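Local coordinates for protein dTDP-glucose 4,6-dehydratase (Klebsiella pneumoniae, PDB 5U4Q) that binds NAD and probably catalyses the dehydration of dTDP-glucose to dTDP-4-keto-6-deoxyglucose, at residues K72-E77 with T119-L124; F79-H84 with D235-A240; G108-L113 with H166-L171. All coordinates share one frame; numbering follows the deposited sequence.

Contact 1: residues K72-E77 with T119-L124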
ATOM      1  N   LYS A  72       9.848 -18.470 -11.963  1.00 17.86           N
ATOM      2  CA  LYS A  72      10.579 -19.738 -12.112  1.00 18.43           C
ATOM      3  C   LYS A  72      10.625 -20.523 -10.800  1.00 19.74           C
ATOM      4  O   LYS A  72      10.445 -21.730 -10.766  1.00 19.29           O
ATOM      5  CB  LYS A  72      11.984 -19.493 -12.620  1.00 20.42           C
ATOM      6  CG  LYS A  72      12.766 -20.758 -12.987  1.00 24.00           C
ATOM      7  CD  LYS A  72      14.191 -20.432 -13.450  1.00 26.65           C
ATOM      8  CE  LYS A  72      14.216 -19.423 -14.592  1.00 31.03           C
ATOM      9  NZ  LYS A  72      15.589 -19.155 -15.129  1.00 35.81           N
ATOM     10  N   LEU A  73      10.850 -19.812  -9.707  1.00 17.54           N
ATOM     11  CA  LEU A  73      10.888 -20.441  -8.396  1.00 17.90           C
ATOM     12  C   LEU A  73       9.546 -21.116  -8.071  1.00 17.16           C
ATOM     13  O   LEU A  73       9.491 -22.282  -7.725  1.00 17.43           O
ATOM     14  CB  LEU A  73      11.216 -19.383  -7.343  1.00 18.06           C
ATOM     15  CG  LEU A  73      11.151 -19.803  -5.883  1.00 19.39           C
ATOM     16  CD1 LEU A  73      12.379 -20.591  -5.502  1.00 21.07           C
ATOM     17  CD2 LEU A  73      11.010 -18.566  -5.019  1.00 19.16           C
ATOM     18  N   PHE A  74       8.459 -20.365  -8.187  1.00 15.57           N
ATOM     19  CA  PHE A  74       7.166 -20.905  -7.888  1.00 15.78           C
ATOM     20  C   PHE A  74       6.812 -22.051  -8.850  1.00 15.37           C
ATOM     21  O   PHE A  74       6.303 -23.073  -8.430  1.00 16.59           O
ATOM     22  CB  PHE A  74       6.099 -19.828  -7.901  1.00 15.16           C
ATOM     23  CG  PHE A  74       6.028 -19.008  -6.617  1.00 15.58           C
ATOM     24  CD1 PHE A  74       5.153 -19.368  -5.616  1.00 16.43           C
ATOM     25  CD2 PHE A  74       6.764 -17.848  -6.465  1.00 17.10           C
ATOM     26  CE1 PHE A  74       5.067 -18.596  -4.453  1.00 15.94           C
ATOM     27  CE2 PHE A  74       6.686 -17.094  -5.296  1.00 15.60           C
ATOM     28  CZ  PHE A  74       5.828 -17.469  -4.315  1.00 15.73           C
ATOM     29  N   ALA A  75       7.121 -21.849 -10.112  1.00 18.59           N
ATOM     30  CA  ALA A  75       6.762 -22.856 -11.124  1.00 18.93           C
ATOM     31  C   ALA A  75       7.489 -24.175 -10.929  1.00 19.77           C
ATOM     32  O   ALA A  75       6.884 -25.237 -11.039  1.00 21.17           O
ATOM     33  CB  ALA A  75       7.053 -22.330 -12.490  1.00 19.08           C
ATOM     34  N   THR A  76       8.785 -24.104 -10.667  1.00 18.51           N
ATOM     35  CA  THR A  76       9.584 -25.330 -10.505  1.00 19.90           C
ATOM     36  C   THR A  76       9.339 -26.044  -9.168  1.00 21.08           C
ATOM     37  O   THR A  76       9.392 -27.268  -9.077  1.00 23.71           O
ATOM     38  CB  THR A  76      11.093 -25.046 -10.651  1.00 21.43           C
ATOM     39  OG1 THR A  76      11.529 -24.079  -9.679  1.00 23.95           O
ATOM     40  CG2 THR A  76      11.402 -24.499 -12.014  1.00 23.45           C
ATOM     41  N   GLU A  77       9.063 -25.276  -8.122  1.00 18.90           N
ATOM     42  CA  GLU A  77       8.963 -25.873  -6.801  1.00 19.67           C
ATOM     43  C   GLU A  77       7.587 -26.346  -6.356  1.00 18.68           C
ATOM     44  O   GLU A  77       7.509 -27.274  -5.539  1.00 19.35           O
ATOM     45  CB  GLU A  77       9.581 -24.929  -5.760  1.00 18.64           C
ATOM     46  CG  GLU A  77      11.060 -24.650  -5.992  1.00 19.28           C
ATOM     47  CD  GLU A  77      11.995 -25.837  -5.779  1.00 21.85           C
ATOM     48  OE1 GLU A  77      11.612 -26.816  -5.130  1.00 23.68           O
ATOM     49  OE2 GLU A  77      13.153 -25.758  -6.252  1.00 27.43           O
ATOM     50  N   THR A 119       0.163 -21.042  -8.913  1.00 17.23           N
ATOM     51  CA  THR A 119       0.516 -22.407  -8.496  1.00 18.05           C
ATOM     52  C   THR A 119      -0.386 -22.932  -7.372  1.00 18.05           C
ATOM     53  O   THR A 119      -0.116 -23.984  -6.798  1.00 18.15           O
ATOM     54  CB  THR A 119       2.007 -22.546  -8.117  1.00 17.95           C
ATOM     55  OG1 THR A 119       2.274 -21.807  -6.917  1.00 17.71           O
ATOM     56  CG2 THR A 119       2.920 -22.068  -9.235  1.00 17.62           C
ATOM     57  N   LYS A 120      -1.447 -22.199  -7.050  1.00 17.55           N
ATOM     58  CA  LYS A 120      -2.426 -22.634  -6.066  1.00 19.69           C
ATOM     59  C   LYS A 120      -1.849 -23.029  -4.718  1.00 17.12           C
ATOM     60  O   LYS A 120      -2.134 -24.085  -4.156  1.00 18.40           O
ATOM     61  CB  LYS A 120      -3.320 -23.738  -6.645  1.00 22.38           C
ATOM     62  CG  LYS A 120      -4.136 -23.227  -7.831  1.00 27.76           C
ATOM     63  CD  LYS A 120      -5.294 -24.148  -8.173  1.00 36.06           C
ATOM     64  CE  LYS A 120      -6.175 -23.530  -9.255  1.00 40.41           C
ATOM     65  NZ  LYS A 120      -7.418 -24.318  -9.489  1.00 45.01           N
ATOM     66  N   VAL A 121      -1.008 -22.136  -4.218  1.00 16.82           N
ATOM     67  CA  VAL A 121      -0.459 -22.275  -2.857  1.00 15.91           C
ATOM     68  C   VAL A 121      -1.607 -22.329  -1.844  1.00 16.07           C
ATOM     69  O   VAL A 121      -2.553 -21.517  -1.901  1.00 16.80           O
ATOM     70  CB  VAL A 121       0.516 -21.130  -2.564  1.00 15.85           C
ATOM     71  CG1 VAL A 121       0.811 -21.005  -1.065  1.00 16.80           C
ATOM     72  CG2 VAL A 121       1.783 -21.342  -3.364  1.00 16.16           C
ATOM     73  N   LYS A 122      -1.546 -23.297  -0.926  1.00 16.10           N
ATOM     74  CA  LYS A 122      -2.667 -23.516  -0.005  1.00 14.97           C
ATOM     75  C   LYS A 122      -2.761 -22.553   1.170  1.00 15.05           C
ATOM     76  O   LYS A 122      -3.830 -22.432   1.770  1.00 14.90           O
ATOM     77  CB  LYS A 122      -2.695 -24.965   0.465  1.00 17.72           C
ATOM     78  CG  LYS A 122      -2.984 -25.914  -0.687  1.00 21.60           C
ATOM     79  CD  LYS A 122      -3.327 -27.320  -0.234  1.00 29.71           C
ATOM     80  CE  LYS A 122      -3.856 -28.159  -1.398  1.00 33.56           C
ATOM     81  NZ  LYS A 122      -2.809 -28.447  -2.413  1.00 37.13           N
ATOM     82  N   HIS A 123      -1.648 -21.896   1.517  1.00 14.22           N
ATOM     83  CA  HIS A 123      -1.674 -20.903   2.592  1.00 13.68           C
ATOM     84  C   HIS A 123      -0.460 -19.996   2.465  1.00 13.25           C
ATOM     85  O   HIS A 123       0.677 -20.493   2.348  1.00 13.31           O
ATOM     86  CB  HIS A 123      -1.676 -21.550   3.976  1.00 13.23           C
ATOM     87  CG  HIS A 123      -1.980 -20.610   5.103  1.00 12.70           C
ATOM     88  ND1 HIS A 123      -1.743 -20.934   6.418  1.00 13.94           N
ATOM     89  CD2 HIS A 123      -2.544 -19.376   5.114  1.00 13.74           C
ATOM     90  CE1 HIS A 123      -2.155 -19.938   7.189  1.00 13.97           C
ATOM     91  NE2 HIS A 123      -2.615 -18.972   6.422  1.00 14.15           N
ATOM     92  N   LEU A 124      -0.713 -18.690   2.463  1.00 13.38           N
ATOM     93  CA  LEU A 124       0.340 -17.670   2.477  1.00 13.63           C
ATOM     94  C   LEU A 124       0.253 -16.938   3.794  1.00 12.35           C
ATOM     95  O   LEU A 124      -0.762 -16.311   4.104  1.00 13.20           O
ATOM     96  CB  LEU A 124       0.129 -16.634   1.390  1.00 13.22           C
ATOM     97  CG  LEU A 124       1.028 -15.385   1.456  1.00 12.50           C
ATOM     98  CD1 LEU A 124       2.499 -15.731   1.289  1.00 13.55           C
ATOM     99  CD2 LEU A 124       0.555 -14.387   0.417  1.00 14.02           C
TER
HETATM  100  O   HOH W   1       4.795 -22.773  -6.009  1.00 17.22           O
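Phe74 meets Thr119 in two ways, one through its backbone and one through its ring. The side chain leaves helix 67-77 toward the other segment with CG beside the backbone N (chi1 -81°), and the two side chains cross at about a right angle. Thr119 then lies at the ring edge, near the ring plane, its OG1 4.0 Å from Phe74 CD1. Farther along the same edge Val121 makes a looser apolar touch, CE1 of Phe74 to CG2 of Val121 at 4.4 Å, and the ring also touches Val82 of strand 81-84. The methyl of Thr119 packs instead on the helix backbone, CG2 to Phe74 O at 3.6 Å. A water donates to Phe74 O at 2.9 Å and to Thr119 OG1 at 2.8 Å. Since the Thr119 hydroxyl is also hydrogen-bonded to Gly115 O, the water ties helix 67-77 to the C-terminal end of helix 98-118. That end is a Schellman motif, with Lys120 at positive phi as the C-prime residue and Val121 N bonded to Cys116 O. In this Rossmann-type domain the turn carries the chain back into the parallel sheet as strand 123-129. Next along the helix, Ala75 points its methyl away and offers backbone instead, N to Thr119 CG2 at 4.3 Å.

Contact 2: residues F79-H84 with D235-A240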
ATOM      1  N   PHE A  79       5.139 -25.073  -4.293  1.00 17.96           N
ATOM      2  CA  PHE A  79       4.997 -24.991  -2.864  1.00 16.55           C
ATOM      3  C   PHE A  79       3.608 -25.308  -2.331  1.00 16.25           C
ATOM      4  O   PHE A  79       2.591 -24.952  -2.945  1.00 17.65           O
ATOM      5  CB  PHE A  79       5.384 -23.567  -2.402  1.00 16.19           C
ATOM      6  CG  PHE A  79       6.811 -23.219  -2.693  1.00 14.57           C
ATOM      7  CD1 PHE A  79       7.841 -23.903  -2.042  1.00 15.24           C
ATOM      8  CD2 PHE A  79       7.138 -22.226  -3.596  1.00 15.39           C
ATOM      9  CE1 PHE A  79       9.149 -23.616  -2.314  1.00 15.10           C
ATOM     10  CE2 PHE A  79       8.460 -21.939  -3.886  1.00 13.79           C
ATOM     11  CZ  PHE A  79       9.469 -22.617  -3.213  1.00 15.54           C
ATOM     12  N   ASP A  80       3.567 -25.947  -1.172  1.00 16.96           N
ATOM     13  CA  ASP A  80       2.339 -26.178  -0.458  1.00 18.46           C
ATOM     14  C   ASP A  80       1.973 -24.934   0.346  1.00 19.86           C
ATOM     15  O   ASP A  80       0.824 -24.535   0.370  1.00 20.76           O
ATOM     16  CB  ASP A  80       2.480 -27.399   0.445  1.00 20.04           C
ATOM     17  CG  ASP A  80       2.749 -28.653  -0.357  1.00 20.86           C
ATOM     18  OD1 ASP A  80       1.867 -29.020  -1.176  1.00 22.76           O
ATOM     19  OD2 ASP A  80       3.831 -29.238  -0.212  1.00 21.94           O
ATOM     20  N   ARG A  81       2.953 -24.315   1.003  1.00 16.86           N
ATOM     21  CA  ARG A  81       2.711 -23.120   1.783  1.00 17.41           C
ATOM     22  C   ARG A  81       3.867 -22.148   1.631  1.00 14.99           C
ATOM     23  O   ARG A  81       4.976 -22.528   1.273  1.00 14.10           O
ATOM     24  CB  ARG A  81       2.518 -23.490   3.240  1.00 21.03           C
ATOM     25  CG  ARG A  81       1.281 -24.387   3.404  1.00 23.16           C
ATOM     26  CD  ARG A  81       0.866 -24.645   4.812  1.00 25.09           C
ATOM     27  NE  ARG A  81      -0.109 -25.724   4.793  1.00 27.50           N
ATOM     28  CZ  ARG A  81      -0.419 -26.486   5.837  1.00 34.83           C
ATOM     29  NH1 ARG A  81       0.199 -26.331   7.023  1.00 35.58           N
ATOM     30  NH2 ARG A  81      -1.322 -27.441   5.681  1.00 35.20           N
ATOM     31  N   VAL A  82       3.608 -20.876   1.932  1.00 13.82           N
ATOM     32  CA  VAL A  82       4.622 -19.849   1.839  1.00 13.54           C
ATOM     33  C   VAL A  82       4.585 -19.022   3.101  1.00 13.51           C
ATOM     34  O   VAL A  82       3.510 -18.659   3.558  1.00 12.73           O
ATOM     35  CB  VAL A  82       4.356 -18.923   0.637  1.00 13.54           C
ATOM     36  CG1 VAL A  82       5.306 -17.734   0.615  1.00 13.68           C
ATOM     37  CG2 VAL A  82       4.424 -19.705  -0.674  1.00 14.99           C
ATOM     38  N   ILE A  83       5.770 -18.771   3.673  1.00 13.50           N
ATOM     39  CA  ILE A  83       5.940 -17.832   4.802  1.00 14.36           C
ATOM     40  C   ILE A  83       6.829 -16.719   4.268  1.00 13.28           C
ATOM     41  O   ILE A  83       8.026 -16.916   3.973  1.00 13.63           O
ATOM     42  CB  ILE A  83       6.453 -18.484   6.108  1.00 16.97           C
ATOM     43  CG1 ILE A  83       6.702 -17.426   7.189  1.00 18.53           C
ATOM     44  CG2 ILE A  83       7.709 -19.281   5.901  1.00 20.36           C
ATOM     45  CD1 ILE A  83       5.500 -16.636   7.642  1.00 23.01           C
ATOM     46  N   HIS A  84       6.228 -15.549   4.048  1.00 12.63           N
ATOM     47  CA  HIS A  84       6.913 -14.429   3.443  1.00 13.43           C
ATOM     48  C   HIS A  84       7.365 -13.445   4.501  1.00 14.61           C
ATOM     49  O   HIS A  84       6.550 -12.762   5.138  1.00 14.75           O
ATOM     50  CB  HIS A  84       5.997 -13.771   2.403  1.00 13.64           C
ATOM     51  CG  HIS A  84       6.573 -12.543   1.801  1.00 13.13           C
ATOM     52  ND1 HIS A  84       7.816 -12.521   1.207  1.00 14.91           N
ATOM     53  CD2 HIS A  84       6.085 -11.285   1.706  1.00 14.49           C
ATOM     54  CE1 HIS A  84       8.072 -11.302   0.785  1.00 16.08           C
ATOM     55  NE2 HIS A  84       7.041 -10.531   1.079  1.00 15.15           N
ATOM     56  N   ASP A 235      -0.403 -23.750   9.939  1.00 17.29           N
ATOM     57  CA  ASP A 235      -1.317 -24.909   9.857  1.00 19.41           C
ATOM     58  C   ASP A 235      -2.790 -24.562  10.018  1.00 19.60           C
ATOM     59  O   ASP A 235      -3.631 -25.460   9.888  1.00 21.48           O
ATOM     60  CB  ASP A 235      -0.985 -25.973  10.929  1.00 21.52           C
ATOM     61  CG  ASP A 235       0.260 -26.755  10.653  1.00 28.71           C
ATOM     62  OD1 ASP A 235       0.785 -26.763   9.522  1.00 31.97           O
ATOM     63  OD2 ASP A 235       0.696 -27.430  11.621  1.00 32.27           O
ATOM     64  N   VAL A 236      -3.124 -23.300  10.295  1.00 16.98           N
ATOM     65  CA  VAL A 236      -4.513 -22.897  10.449  1.00 16.44           C
ATOM     66  C   VAL A 236      -4.862 -22.118   9.194  1.00 16.79           C
ATOM     67  O   VAL A 236      -4.463 -20.967   9.043  1.00 17.18           O
ATOM     68  CB  VAL A 236      -4.760 -22.065  11.722  1.00 18.14           C
ATOM     69  CG1 VAL A 236      -6.219 -21.647  11.793  1.00 18.41           C
ATOM     70  CG2 VAL A 236      -4.382 -22.858  12.975  1.00 19.72           C
ATOM     71  N   ILE A 237      -5.585 -22.759   8.289  1.00 16.32           N
ATOM     72  CA  ILE A 237      -5.896 -22.185   6.976  1.00 17.28           C
ATOM     73  C   ILE A 237      -7.221 -21.401   7.004  1.00 16.08           C
ATOM     74  O   ILE A 237      -8.276 -21.979   7.277  1.00 17.44           O
ATOM     75  CB  ILE A 237      -5.920 -23.282   5.912  1.00 19.68           C
ATOM     76  CG1 ILE A 237      -4.538 -23.972   5.867  1.00 22.67           C
ATOM     77  CG2 ILE A 237      -6.297 -22.685   4.551  1.00 20.97           C
ATOM     78  CD1 ILE A 237      -4.402 -25.056   4.834  1.00 23.62           C
ATOM     79  N   PRO A 238      -7.186 -20.084   6.736  1.00 15.99           N
ATOM     80  CA  PRO A 238      -8.433 -19.316   6.765  1.00 15.77           C
ATOM     81  C   PRO A 238      -9.436 -19.805   5.741  1.00 15.36           C
ATOM     82  O   PRO A 238      -9.047 -20.267   4.694  1.00 15.92           O
ATOM     83  CB  PRO A 238      -7.979 -17.891   6.408  1.00 16.54           C
ATOM     84  CG  PRO A 238      -6.567 -17.851   6.867  1.00 16.69           C
ATOM     85  CD  PRO A 238      -6.034 -19.194   6.498  1.00 16.05           C
ATOM     86  N   GLN A 239     -10.708 -19.746   6.124  1.00 18.26           N
ATOM     87  CA  GLN A 239     -11.809 -20.217   5.300  1.00 18.44           C
ATOM     88  C   GLN A 239     -12.717 -19.066   4.939  1.00 17.58           C
ATOM     89  O   GLN A 239     -12.824 -18.113   5.665  1.00 18.12           O
ATOM     90  CB  GLN A 239     -12.612 -21.248   6.083  1.00 20.90           C
ATOM     91  CG  GLN A 239     -11.786 -22.450   6.498  1.00 21.60           C
ATOM     92  CD  GLN A 239     -11.251 -23.206   5.303  1.00 25.56           C
ATOM     93  OE1 GLN A 239     -11.991 -23.497   4.356  1.00 31.57           O
ATOM     94  NE2 GLN A 239      -9.961 -23.522   5.323  1.00 26.46           N
ATOM     95  N   ALA A 240     -13.395 -19.213   3.817  1.00 18.78           N
ATOM     96  CA  ALA A 240     -14.393 -18.241   3.392  1.00 19.17           C
ATOM     97  C   ALA A 240     -15.560 -18.223   4.390  1.00 20.15           C
ATOM     98  O   ALA A 240     -15.835 -19.230   5.054  1.00 20.43           O
ATOM     99  CB  ALA A 240     -14.893 -18.599   2.025  1.00 20.78           C
TER
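Arg81 and Asp235 form the close part of this contact, a salt bridge of 2.6 Å from NH1 of Arg81 to OD1 of Asp235. The bond is short but poorly directed: its N-H...O angle is 122°, so as a hydrogen bond it is weak and the attraction is probably mostly electrostatic. OD1 sits at the guanidinium edge, near its plane, yet the carboxylate plane is turned 80° from that of the guanidinium, so a single oxygen does the gripping rather than a two-pronged pair. The arginine spans the gap because its chain is extended from CG to NE (chi2 -171°), reaching across the 9.2 Å between the CA atoms of Arg81 and Asp235. Arg81 opens strand 81-84 of the parallel Rossmann sheet, and its side chain also touches His123 of strand 123-129 and Phe6 of strand 5-9. Asp235 belongs to the loop between helix 223-234 and strand 258-263, so the bridge joins that loop to the start of strand 81-84, which lies between those two strands. The loose part lies beside it: Ile237 CD1 comes obliquely to NH2 of Arg81, at 4.0 Å, and Ile237 also rests on Pro175. Asp235 is exposed, while Arg81 and Ile237 are partly so.

Contact 3: residues G108-L113 with H166-L171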
ATOM      1  N   GLY A 108       7.708  -6.680  -4.954  1.00 14.10           N
ATOM      2  CA  GLY A 108       8.066  -7.987  -4.461  1.00 13.66           C
ATOM      3  C   GLY A 108       6.886  -8.758  -3.900  1.00 13.39           C
ATOM      4  O   GLY A 108       6.742  -9.974  -4.106  1.00 14.66           O
ATOM      5  N   TYR A 109       6.000  -8.042  -3.210  1.00 13.34           N
ATOM      6  CA  TYR A 109       4.828  -8.675  -2.611  1.00 13.27           C
ATOM      7  C   TYR A 109       3.891  -9.148  -3.727  1.00 14.46           C
ATOM      8  O   TYR A 109       3.298 -10.218  -3.627  1.00 13.46           O
ATOM      9  CB  TYR A 109       4.125  -7.739  -1.612  1.00 13.21           C
ATOM     10  CG  TYR A 109       3.090  -8.480  -0.775  1.00 13.44           C
ATOM     11  CD1 TYR A 109       3.478  -9.326   0.232  1.00 15.10           C
ATOM     12  CD2 TYR A 109       1.738  -8.359  -1.027  1.00 12.64           C
ATOM     13  CE1 TYR A 109       2.536 -10.052   0.972  1.00 15.70           C
ATOM     14  CE2 TYR A 109       0.802  -9.061  -0.313  1.00 13.17           C
ATOM     15  CZ  TYR A 109       1.197  -9.894   0.707  1.00 13.51           C
ATOM     16  OH  TYR A 109       0.261 -10.607   1.421  1.00 14.26           O
ATOM     17  N   LEU A 110       3.753  -8.360  -4.791  1.00 13.35           N
ATOM     18  CA  LEU A 110       2.928  -8.790  -5.917  1.00 14.25           C
ATOM     19  C   LEU A 110       3.491 -10.066  -6.537  1.00 15.00           C
ATOM     20  O   LEU A 110       2.714 -10.952  -6.866  1.00 14.52           O
ATOM     21  CB  LEU A 110       2.799  -7.708  -6.980  1.00 15.52           C
ATOM     22  CG  LEU A 110       1.894  -8.078  -8.172  1.00 16.68           C
ATOM     23  CD1 LEU A 110       0.485  -8.481  -7.768  1.00 17.97           C
ATOM     24  CD2 LEU A 110       1.870  -6.943  -9.190  1.00 19.83           C
ATOM     25  N   ASN A 111       4.822 -10.165  -6.681  1.00 13.86           N
ATOM     26  CA  ASN A 111       5.420 -11.404  -7.238  1.00 14.74           C
ATOM     27  C   ASN A 111       5.062 -12.604  -6.370  1.00 15.03           C
ATOM     28  O   ASN A 111       4.773 -13.683  -6.883  1.00 16.13           O
ATOM     29  CB  ASN A 111       6.931 -11.255  -7.446  1.00 15.47           C
ATOM     30  CG  ASN A 111       7.254 -10.248  -8.526  1.00 17.46           C
ATOM     31  OD1 ASN A 111       6.405  -9.979  -9.383  1.00 22.56           O
ATOM     32  ND2 ASN A 111       8.447  -9.655  -8.486  1.00 17.69           N
ATOM     33  N   ILE A 112       5.096 -12.433  -5.051  1.00 14.27           N
ATOM     34  CA  ILE A 112       4.677 -13.491  -4.145  1.00 14.43           C
ATOM     35  C   ILE A 112       3.199 -13.864  -4.406  1.00 14.46           C
ATOM     36  O   ILE A 112       2.868 -15.063  -4.499  1.00 14.09           O
ATOM     37  CB  ILE A 112       4.848 -13.061  -2.653  1.00 14.64           C
ATOM     38  CG1 ILE A 112       6.321 -12.946  -2.269  1.00 16.22           C
ATOM     39  CG2 ILE A 112       4.116 -13.987  -1.679  1.00 16.15           C
ATOM     40  CD1 ILE A 112       7.030 -14.254  -2.061  1.00 16.10           C
ATOM     41  N   LEU A 113       2.313 -12.860  -4.475  1.00 13.20           N
ATOM     42  CA  LEU A 113       0.883 -13.136  -4.665  1.00 13.42           C
ATOM     43  C   LEU A 113       0.621 -13.846  -5.989  1.00 13.47           C
ATOM     44  O   LEU A 113      -0.161 -14.789  -6.036  1.00 14.92           O
ATOM     45  CB  LEU A 113       0.060 -11.864  -4.562  1.00 14.02           C
ATOM     46  CG  LEU A 113      -0.043 -11.214  -3.178  1.00 13.73           C
ATOM     47  CD1 LEU A 113      -0.730  -9.855  -3.304  1.00 14.68           C
ATOM     48  CD2 LEU A 113      -0.789 -12.106  -2.222  1.00 14.92           C
ATOM     49  N   HIS A 166      -5.887  -9.148   0.691  1.00 13.10           N
ATOM     50  CA  HIS A 166      -7.360  -9.228   0.721  1.00 13.35           C
ATOM     51  C   HIS A 166      -7.904  -9.459  -0.689  1.00 13.96           C
ATOM     52  O   HIS A 166      -8.751 -10.341  -0.906  1.00 13.79           O
ATOM     53  CB  HIS A 166      -8.004  -7.983   1.277  1.00 13.53           C
ATOM     54  CG  HIS A 166      -9.477  -8.129   1.377  1.00 13.51           C
ATOM     55  ND1 HIS A 166     -10.344  -7.715   0.382  1.00 13.84           N
ATOM     56  CD2 HIS A 166     -10.229  -8.788   2.291  1.00 15.06           C
ATOM     57  CE1 HIS A 166     -11.570  -8.100   0.698  1.00 16.06           C
ATOM     58  NE2 HIS A 166     -11.532  -8.734   1.858  1.00 15.39           N
ATOM     59  N   THR A 167      -7.417  -8.670  -1.654  0.70 14.09           N
ATOM     60  CA  THR A 167      -7.890  -8.825  -3.038  0.70 14.68           C
ATOM     61  C   THR A 167      -7.587 -10.209  -3.641  0.70 15.15           C
ATOM     62  O   THR A 167      -8.407 -10.759  -4.349  0.70 15.82           O
ATOM     63  CB  THR A 167      -7.340  -7.736  -4.017  0.70 16.28           C
ATOM     64  OG1 THR A 167      -5.962  -7.969  -4.288  0.70 19.94           O
ATOM     65  CG2 THR A 167      -7.517  -6.365  -3.497  0.70 16.05           C
ATOM     66  N   TYR A 168      -6.424 -10.776  -3.352  1.00 13.79           N
ATOM     67  CA  TYR A 168      -6.073 -12.092  -3.869  1.00 14.14           C
ATOM     68  C   TYR A 168      -6.877 -13.203  -3.183  1.00 14.45           C
ATOM     69  O   TYR A 168      -7.268 -14.191  -3.840  1.00 14.51           O
ATOM     70  CB  TYR A 168      -4.547 -12.298  -3.828  1.00 13.80           C
ATOM     71  CG  TYR A 168      -3.902 -11.786  -5.090  1.00 15.42           C
ATOM     72  CD1 TYR A 168      -4.004 -10.454  -5.459  1.00 16.25           C
ATOM     73  CD2 TYR A 168      -3.237 -12.647  -5.946  1.00 14.43           C
ATOM     74  CE1 TYR A 168      -3.473  -9.997  -6.661  1.00 15.35           C
ATOM     75  CE2 TYR A 168      -2.678 -12.190  -7.132  1.00 13.70           C
ATOM     76  CZ  TYR A 168      -2.819 -10.869  -7.491  1.00 14.25           C
ATOM     77  OH  TYR A 168      -2.305 -10.387  -8.680  1.00 16.56           O
ATOM     78  N   SER A 169      -7.085 -13.076  -1.889  1.00 13.72           N
ATOM     79  CA  SER A 169      -7.956 -14.030  -1.165  1.00 13.93           C
ATOM     80  C   SER A 169      -9.374 -13.983  -1.734  1.00 14.22           C
ATOM     81  O   SER A 169     -10.002 -15.019  -1.942  1.00 15.00           O
ATOM     82  CB  SER A 169      -8.020 -13.730   0.331  1.00 14.08           C
ATOM     83  OG  SER A 169      -6.778 -14.023   0.937  1.00 14.61           O
ATOM     84  N   HIS A 170      -9.871 -12.774  -1.957  1.00 14.65           N
ATOM     85  CA  HIS A 170     -11.220 -12.599  -2.473  1.00 15.12           C
ATOM     86  C   HIS A 170     -11.387 -13.164  -3.894  1.00 16.33           C
ATOM     87  O   HIS A 170     -12.333 -13.946  -4.173  1.00 18.64           O
ATOM     88  CB  HIS A 170     -11.623 -11.126  -2.467  1.00 15.82           C
ATOM     89  CG  HIS A 170     -12.914 -10.877  -3.172  1.00 15.95           C
ATOM     90  ND1 HIS A 170     -14.138 -11.169  -2.610  1.00 17.96           N
ATOM     91  CD2 HIS A 170     -13.164 -10.428  -4.430  1.00 17.95           C
ATOM     92  CE1 HIS A 170     -15.092 -10.870  -3.482  1.00 19.56           C
ATOM     93  NE2 HIS A 170     -14.528 -10.432  -4.593  1.00 18.08           N
ATOM     94  N   LEU A 171     -10.508 -12.752  -4.787  1.00 14.78           N
ATOM     95  CA  LEU A 171     -10.609 -13.126  -6.208  1.00 15.58           C
ATOM     96  C   LEU A 171     -10.240 -14.550  -6.520  1.00 15.79           C
ATOM     97  O   LEU A 171     -10.861 -15.173  -7.393  1.00 18.29           O
ATOM     98  CB  LEU A 171      -9.716 -12.225  -7.052  1.00 17.46           C
ATOM     99  CG  LEU A 171     -10.174 -10.775  -7.188  1.00 19.97           C
ATOM    100  CD1 LEU A 171      -9.091  -9.970  -7.872  1.00 21.28           C
ATOM    101  CD2 LEU A 171     -11.482 -10.672  -7.966  1.00 22.48           C
TER
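Tyr168 has the most surface buried here, and its ring is met by two leucines of helix 98-118. Leu113 lies over one face. Its CB stands 3.9 Å from the centroid of the Tyr168 ring and 20° off the ring normal, a CH-pi contact displaced toward the rim, as the approach of Leu113 CB to Tyr168 CD2 (3.7 Å) confirms. The backbone joins in on the same rim, with Leu113 O 3.8 Å from Tyr168 CE2. With CG beside its backbone N (chi1 -69°), Leu113 sends its two methyls back along the tyrosine toward its root: CD1 reaches Tyr168 CD1 at 4.0 Å, and CD2 lies 4.1 Å from Tyr168 CB. One leucine thus lines the tyrosine from CB to CE2. Leu110, a turn earlier on the helix, meets the far end. Its CD1 comes within 3.5 Å of Tyr168 OH and 4.1 Å of Tyr168 CZ, obliquely to the ring, the two side chains crossing at about a right angle. The hydroxyl is buried but not without a partner: its hydrogen bond to OE2 of Glu114 ties it to helix 98-118, which also supplies Leu110 and Leu113. Tyr172 adds an edge-to-face contact with Tyr168. The other subunit is close by: Leu110 packs on Ala102 of the second subunit, and His166 ND1 is hydrogen-bonded to Pro150 O of that subunit. Helix 98-118 meets its counterpart, and helix 153-172 meets residues just ahead of its counterpart, consistent with the four-helix dimer interface of extended short-chain dehydrogenases/reductases.

Contact 3 is fully buried and almost wholly apolar, contact 1 is partly buried and mixes ring packing with a water bridge, and contact 2, at the surface, rests on charge. Contact 3 uses the middle of helix 98-118 and contact 1 the turn that follows it, and Leu124 CD2 packs on Leu113 CD2 at 3.7 Å between them. Contacts 1 and 2 meet in the sheet, where strands 81-84 and 123-129 are parallel neighbours and a probable hydrogen bond of 3.0 Å joins Val82 N to His123 O. Contact 2 joins a loop to the start of an inner strand, whereas contact 3 alone has the second subunit against its segments.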